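Local coordinates for protein putative LacI-family transcriptional regulator (Bacteroides fragilis, PDB 3GBV) that probably regulates transcription as a LacI-family repressor or activator, binding a small-molecule effector through its periplasmic-binding-protein-like domain, at residues Val201-Phe207 with Asp225-Tyr231. Residues are numbered along the deposited sequence; the frame is centred on the assembly and turned at random.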
ATOM      1  N   VAL A 201      26.511  15.395  -3.206  1.00 45.55           N
ATOM      2  CA  VAL A 201      25.220  14.912  -2.714  1.00 45.26           C
ATOM      3  C   VAL A 201      24.558  13.998  -3.758  1.00 44.48           C
ATOM      4  O   VAL A 201      24.414  14.373  -4.923  1.00 44.41           O
ATOM      5  CB  VAL A 201      24.280  16.103  -2.364  1.00 44.91           C
ATOM      6  CG1 VAL A 201      24.011  16.936  -3.596  1.00 46.97           C
ATOM      7  CG2 VAL A 201      22.972  15.594  -1.773  1.00 44.66           C
ATOM      8  N   LYS A 202      24.161  12.797  -3.338  1.00 43.59           N
ATOM      9  CA  LYS A 202      23.549  11.834  -4.256  1.00 42.54           C
ATOM     10  C   LYS A 202      22.105  11.427  -3.943  1.00 40.62           C
ATOM     11  O   LYS A 202      21.419  10.851  -4.795  1.00 39.23           O
ATOM     12  CB  LYS A 202      24.425  10.580  -4.333  1.00 43.72           C
ATOM     13  CG  LYS A 202      25.865  10.880  -4.730  1.00 46.66           C
ATOM     14  CD  LYS A 202      26.795   9.699  -4.507  1.00 46.92           C
ATOM     15  CE  LYS A 202      26.786   8.740  -5.678  1.00 50.77           C
ATOM     16  NZ  LYS A 202      25.419   8.225  -5.977  1.00 52.56           N
ATOM     17  N   HIS A 203      21.638  11.715  -2.732  1.00 38.55           N
ATOM     18  CA  HIS A 203      20.272  11.362  -2.365  1.00 36.32           C
ATOM     19  C   HIS A 203      19.499  12.515  -1.734  1.00 34.30           C
ATOM     20  O   HIS A 203      20.062  13.307  -0.975  1.00 32.61           O
ATOM     21  CB  HIS A 203      20.286  10.150  -1.438  1.00 36.18           C
ATOM     22  CG  HIS A 203      20.784   8.906  -2.101  1.00 37.15           C
ATOM     23  ND1 HIS A 203      22.023   8.363  -1.832  1.00 37.11           N
ATOM     24  CD2 HIS A 203      20.231   8.128  -3.061  1.00 36.93           C
ATOM     25  CE1 HIS A 203      22.209   7.302  -2.599  1.00 37.41           C
ATOM     26  NE2 HIS A 203      21.137   7.138  -3.354  1.00 37.31           N
ATOM     27  N   GLY A 204      18.210  12.606  -2.056  1.00 31.98           N
ATOM     28  CA  GLY A 204      17.389  13.679  -1.521  1.00 29.37           C
ATOM     29  C   GLY A 204      15.949  13.287  -1.261  1.00 28.12           C
ATOM     30  O   GLY A 204      15.529  12.184  -1.598  1.00 27.83           O
ATOM     31  N   ILE A 205      15.187  14.208  -0.677  1.00 25.92           N
ATOM     32  CA  ILE A 205      13.795  13.956  -0.344  1.00 24.06           C
ATOM     33  C   ILE A 205      13.023  15.264  -0.217  1.00 23.97           C
ATOM     34  O   ILE A 205      13.597  16.296   0.127  1.00 23.82           O
ATOM     35  CB  ILE A 205      13.693  13.182   1.007  1.00 24.06           C
ATOM     36  CG1 ILE A 205      12.233  12.912   1.370  1.00 23.80           C
ATOM     37  CG2 ILE A 205      14.354  13.994   2.132  1.00 21.62           C
ATOM     38  CD1 ILE A 205      12.082  11.994   2.571  1.00 24.72           C
ATOM     39  N   THR A 206      11.727  15.216  -0.522  1.00 21.97           N
ATOM     40  CA  THR A 206      10.847  16.367  -0.388  1.00 21.69           C
ATOM     41  C   THR A 206       9.580  15.896   0.338  1.00 22.43           C
ATOM     42  O   THR A 206       9.185  14.734   0.215  1.00 20.41           O
ATOM     43  CB  THR A 206      10.445  16.968  -1.756  1.00 21.55           C
ATOM     44  OG1 THR A 206       9.749  18.202  -1.533  1.00 21.27           O
ATOM     45  CG2 THR A 206       9.527  16.029  -2.522  1.00 17.76           C
ATOM     46  N   PHE A 207       8.942  16.787   1.088  1.00 22.99           N
ATOM     47  CA  PHE A 207       7.735  16.412   1.823  1.00 23.81           C
ATOM     48  C   PHE A 207       6.474  17.011   1.243  1.00 25.12           C
ATOM     49  O   PHE A 207       5.385  16.781   1.757  1.00 24.18           O
ATOM     50  CB  PHE A 207       7.877  16.789   3.300  1.00 23.18           C
ATOM     51  CG  PHE A 207       9.006  16.090   3.974  1.00 23.22           C
ATOM     52  CD1 PHE A 207       8.959  14.718   4.186  1.00 22.75           C
ATOM     53  CD2 PHE A 207      10.153  16.789   4.335  1.00 23.08           C
ATOM     54  CE1 PHE A 207      10.048  14.047   4.745  1.00 25.04           C
ATOM     55  CE2 PHE A 207      11.243  16.133   4.891  1.00 24.51           C
ATOM     56  CZ  PHE A 207      11.195  14.758   5.099  1.00 23.22           C
ATOM     57  N   ASP A 225      22.946  10.482 -11.428  1.00 44.59           N
ATOM     58  CA  ASP A 225      23.701  10.154 -10.228  1.00 45.28           C
ATOM     59  C   ASP A 225      23.051  10.769  -8.985  1.00 44.15           C
ATOM     60  O   ASP A 225      23.734  11.209  -8.057  1.00 43.00           O
ATOM     61  CB  ASP A 225      25.142  10.647 -10.371  1.00 48.23           C
ATOM     62  CG  ASP A 225      26.055  10.062  -9.323  1.00 52.36           C
ATOM     63  OD1 ASP A 225      26.218   8.821  -9.304  1.00 54.46           O
ATOM     64  OD2 ASP A 225      26.604  10.837  -8.512  1.00 57.04           O
ATOM     65  N   PHE A 226      21.722  10.785  -8.978  1.00 42.31           N
ATOM     66  CA  PHE A 226      20.957  11.343  -7.870  1.00 41.35           C
ATOM     67  C   PHE A 226      19.545  10.758  -7.907  1.00 41.92           C
ATOM     68  O   PHE A 226      18.927  10.690  -8.973  1.00 41.42           O
ATOM     69  CB  PHE A 226      20.871  12.864  -8.007  1.00 39.79           C
ATOM     70  CG  PHE A 226      20.439  13.569  -6.751  1.00 37.82           C
ATOM     71  CD1 PHE A 226      21.381  14.011  -5.832  1.00 36.24           C
ATOM     72  CD2 PHE A 226      19.090  13.795  -6.487  1.00 38.28           C
ATOM     73  CE1 PHE A 226      20.987  14.670  -4.662  1.00 36.90           C
ATOM     74  CE2 PHE A 226      18.684  14.456  -5.313  1.00 35.72           C
ATOM     75  CZ  PHE A 226      19.635  14.892  -4.406  1.00 35.86           C
ATOM     76  N   SER A 227      19.040  10.342  -6.745  1.00 40.17           N
ATOM     77  CA  SER A 227      17.698   9.772  -6.648  1.00 38.32           C
ATOM     78  C   SER A 227      16.854  10.449  -5.559  1.00 36.64           C
ATOM     79  O   SER A 227      17.348  10.758  -4.469  1.00 33.02           O
ATOM     80  CB  SER A 227      17.784   8.272  -6.367  1.00 38.68           C
ATOM     81  OG  SER A 227      18.408   8.026  -5.121  1.00 38.39           O
ATOM     82  N   LEU A 228      15.580  10.679  -5.871  1.00 34.28           N
ATOM     83  CA  LEU A 228      14.661  11.313  -4.937  1.00 32.61           C
ATOM     84  C   LEU A 228      13.676  10.348  -4.299  1.00 30.77           C
ATOM     85  O   LEU A 228      13.433   9.244  -4.789  1.00 29.05           O
ATOM     86  CB  LEU A 228      13.792  12.376  -5.625  1.00 35.03           C
ATOM     87  CG  LEU A 228      14.195  13.718  -6.240  1.00 37.75           C
ATOM     88  CD1 LEU A 228      15.348  14.326  -5.463  1.00 38.05           C
ATOM     89  CD2 LEU A 228      14.548  13.521  -7.687  1.00 38.65           C
ATOM     90  N   ILE A 229      13.102  10.812  -3.197  1.00 29.82           N
ATOM     91  CA  ILE A 229      12.041  10.116  -2.500  1.00 27.13           C
ATOM     92  C   ILE A 229      11.003  11.229  -2.445  1.00 27.02           C
ATOM     93  O   ILE A 229      11.298  12.345  -2.026  1.00 25.90           O
ATOM     94  CB  ILE A 229      12.428   9.681  -1.079  1.00 27.39           C
ATOM     95  CG1 ILE A 229      13.274   8.412  -1.151  1.00 26.20           C
ATOM     96  CG2 ILE A 229      11.155   9.422  -0.239  1.00 25.06           C
ATOM     97  CD1 ILE A 229      13.465   7.737   0.190  1.00 28.69           C
ATOM     98  N   GLY A 230       9.800  10.941  -2.911  1.00 27.17           N
ATOM     99  CA  GLY A 230       8.775  11.961  -2.911  1.00 27.58           C
ATOM    100  C   GLY A 230       7.455  11.476  -2.373  1.00 26.76           C
ATOM    101  O   GLY A 230       7.329  10.337  -1.929  1.00 25.13           O
ATOM    102  N   TYR A 231       6.465  12.361  -2.421  1.00 27.21           N
ATOM    103  CA  TYR A 231       5.135  12.049  -1.940  1.00 24.62           C
ATOM    104  C   TYR A 231       4.049  12.172  -3.004  1.00 25.65           C
ATOM    105  O   TYR A 231       4.128  13.004  -3.913  1.00 24.42           O
ATOM    106  CB  TYR A 231       4.782  12.968  -0.768  1.00 24.19           C
ATOM    107  CG  TYR A 231       5.305  12.505   0.572  1.00 23.16           C
ATOM    108  CD1 TYR A 231       4.453  11.923   1.514  1.00 22.51           C
ATOM    109  CD2 TYR A 231       6.639  12.674   0.913  1.00 19.02           C
ATOM    110  CE1 TYR A 231       4.931  11.532   2.768  1.00 18.78           C
ATOM    111  CE2 TYR A 231       7.120  12.291   2.152  1.00 20.21           C
ATOM    112  CZ  TYR A 231       6.268  11.725   3.080  1.00 20.89           C
ATOM    113  OH  TYR A 231       6.772  11.387   4.328  1.00 21.80           O
TER
HETATM  114  O   HOH W   1      25.539  13.533  -7.286  1.00 47.35           O
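Strands 203-206 and 227-231 run parallel, joined by helix 212-220 in a beta-alpha-beta crossover. They are neighbours inside one of the two sheets of a periplasmic-binding-protein-like fold, common to LacI-family effector domains. The strand axes approach to 4.7 Å at 15°. V201 CG2 packs on F226 CE1 (3.6 Å). A water bridges V201 O (2.7 Å) and D225 O (3.0 Å). K202 NZ forms a long salt bridge with D225 OD1 (3.5 Å). The backbone ladder starts with S227 N donating to K202 O (3.1 Å). H203 and S227 pair on the face covered by helix 117-131; H203 ND1 is hydrogen-bonded to D135 OD2. G204 N then donates to S227 O (3.2 Å). A CB on G204 would clash with F226 CZ, so the bare glycine lets the ring lie close to the backbone. A weak hydrogen bond runs from I229 N to G204 O (3.2 Å). I205 CD1 meets I229 CG2 (3.9 Å), again beneath helix 117-131. T206 N closes the ladder on I229 O (3.3 Å), while T206 OG1 is hydrogen-bonded to F141 O. At the C-terminal end, F207 CD1 touches Y231 CE2 at 3.7 Å.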